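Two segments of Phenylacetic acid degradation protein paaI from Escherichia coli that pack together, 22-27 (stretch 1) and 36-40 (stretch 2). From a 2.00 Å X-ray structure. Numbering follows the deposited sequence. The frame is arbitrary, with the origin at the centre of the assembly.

Stretch 1 22-27: ALGIDI
Stretch 2, residues 36-40: VVTMT

Two segments of one chain pack as the start of an antiparallel pairing. Stretch 2 is extended throughout, as strand 36-40. Stretch 1 leaves a helix and becomes strand at Asp-26 and Ile-27. The touching parts run 151° apart, CA 23 to 27 against CA 36 to 39. The contact buries 400 Å², both sides summed.

Ala-22 is helical, with phi/psi -63/-37, and its CB points away from stretch 2. Leu-23 follows at -87/1. Gly-24 is the first residue to leave helical angles, at 70/30, in a Schellman motif with two bonds back into the last turn. Positive phi by itself favours glycine. Ile-25 at -77/130 then extends the chain, and Asp-26 (-112/145) and Ile-27 (-96/131) continue it as strand. In stretch 2, phi lies between -158 and -102 and psi between 127 and 166.

The register sets Asp-26 against Thr-38 and Ile-27 against Val-37. Asp-26 and Thr-38 form the hydrogen-bonded pair. Asp-26 N donates to Thr-38 O at 3.0 Å with an angle of 159°. Thr-38 N donates to Asp-26 O at 3.0 Å with a more bent angle of 136°. Both acceptors also receive a CA-H contact: Ile-25 CA lies 3.2 Å from Thr-38 O, and Val-37 CA lies 3.2 Å from Asp-26 O. Ile-27 and Val-37 form the non-hydrogen-bonded pair, with CA atoms 4.4 Å apart.

Side chains alternate across the sheet. Asp-26 and Thr-38 share one face. Asp-26 is m, with chi2 -59°, and Thr-38 is t, with chi1 -152°. Their contact is through carbon, Asp-26 CB to Thr-38 CG2 at 3.6 Å. Ile-27 and Val-37 share the other face. Both have chi1 m, and Ile-27 CG1 meets Val-37 CG1 at 3.8 Å. Ile-27 chi2 is 140°, between wells; this residue also touches a crystal neighbour.

Ile-25 is buried and takes the m, t rotamer. Its two branches reach different partners. CG2 lies 3.7 Å from Val-37 CB, while CG1 lies 3.1 Å from Met-39 CE. The side chain thus bridges two residues of stretch 2.

Met-39 is a selenomethionine with SE in place of sulfur, and it has the largest area covered by the other stretch. Its CB points sideways. Chi1 166° and chi2 -173° are both t, so the chain is extended to SE; chi3 is -91°, between wells. The end therefore comes nearer to stretch 1, beside Leu-23 and Ile-25. Leu-23 is m, t, with chi1 -72° and chi2 154°. Leu-23 CB to Met-39 CE is modelled at 2.8 Å, too close, so that spacing carries no weight.

Beyond the direct pairing, water joins the backbones. One water donates to Leu-23 O and Thr-40 O, each 2.7 Å from the water O. A second donates to Gly-24 O at 2.7 Å from its O and accepts from Thr-40 N at 3.2 Å. Thr-40 has chi1 m, and its side chain stays clear of stretch 1.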

# COMPACT_ATOMS: atom_id res chain seq x y z
N ALA B 22 10.64 14.72 21.74
CA ALA B 22 10.75 15.97 20.96
C ALA B 22 9.42 16.36 20.35
O ALA B 22 9.13 17.55 20.22
CB ALA B 22 11.77 15.84 19.84
N LEU B 23 8.65 15.37 19.91
CA LEU B 23 7.35 15.69 19.35
C LEU B 23 6.19 15.79 20.39
O LEU B 23 5.06 16.05 19.96
CB LEU B 23 6.97 14.66 18.33
CG LEU B 23 7.77 14.77 17.05
CD1 LEU B 23 7.73 13.32 16.49
CD2 LEU B 23 7.07 15.68 16.11
N GLY B 24 6.49 15.60 21.71
CA GLY B 24 5.52 15.61 22.77
C GLY B 24 4.57 14.41 22.77
O GLY B 24 3.42 14.52 23.17
N ILE B 25 5.01 13.25 22.29
CA ILE B 25 4.15 12.08 22.32
C ILE B 25 4.10 11.51 23.73
O ILE B 25 5.14 11.36 24.37
CB ILE B 25 4.60 11.04 21.20
CG1 ILE B 25 4.57 11.74 19.90
CG2 ILE B 25 3.67 9.88 21.06
CD1 ILE B 25 4.95 10.94 18.75
N ASP B 26 2.89 11.27 24.23
CA ASP B 26 2.69 10.59 25.46
C ASP B 26 2.03 9.22 25.25
O ASP B 26 1.17 9.06 24.37
CB ASP B 26 1.79 11.44 26.30
CG ASP B 26 2.47 12.75 26.72
OD1 ASP B 26 3.54 12.66 27.39
OD2 ASP B 26 2.01 13.91 26.42
N ILE B 27 2.40 8.22 26.05
CA ILE B 27 1.67 6.98 25.96
C ILE B 27 0.62 6.93 26.99
O ILE B 27 0.91 7.14 28.14
CB ILE B 27 2.53 5.77 26.21
CG1 ILE B 27 3.72 5.80 25.30
CG2 ILE B 27 1.73 4.51 25.86
CD1 ILE B 27 4.92 5.34 26.10
N VAL B 36 -1.81 3.22 22.49
CA VAL B 36 -2.54 4.44 22.22
C VAL B 36 -1.60 5.51 22.67
O VAL B 36 -1.03 5.44 23.81
CB VAL B 36 -3.89 4.55 22.99
CG1 VAL B 36 -4.59 5.89 22.76
CG2 VAL B 36 -4.86 3.49 22.65
N VAL B 37 -1.32 6.47 21.79
CA VAL B 37 -0.40 7.50 22.12
C VAL B 37 -1.09 8.75 21.66
O VAL B 37 -2.06 8.72 20.90
CB VAL B 37 1.03 7.31 21.43
CG1 VAL B 37 1.78 6.06 22.01
CG2 VAL B 37 0.88 7.18 19.82
N THR B 38 -0.55 9.86 22.10
CA THR B 38 -1.23 11.14 22.01
C THR B 38 -0.23 12.27 21.73
O THR B 38 0.93 12.17 22.08
CB THR B 38 -1.98 11.33 23.32
OG1 THR B 38 -3.12 12.16 23.08
CG2 THR B 38 -1.12 12.08 24.29
N MSE B 39 -0.63 13.30 21.01
CA MSE B 39 0.28 14.39 20.68
C MSE B 39 -0.56 15.61 20.36
O MSE B 39 -1.60 15.49 19.75
CB MSE B 39 1.09 14.00 19.43
CG MSE B 39 1.83 15.17 18.80
SE MSE B 39 2.66 14.57 17.10
CE MSE B 39 4.24 14.08 17.85
N THR B 40 -0.08 16.77 20.71
CA THR B 40 -0.75 18.01 20.34
C THR B 40 -0.01 18.64 19.16
O THR B 40 1.21 18.63 19.11
CB THR B 40 -0.84 18.89 21.60
OG1 THR B 40 -1.67 18.18 22.58
CG2 THR B 40 -1.55 20.28 21.34
O HOH W 1 3.25 17.92 20.79
O HOH W 2 2.18 16.87 22.97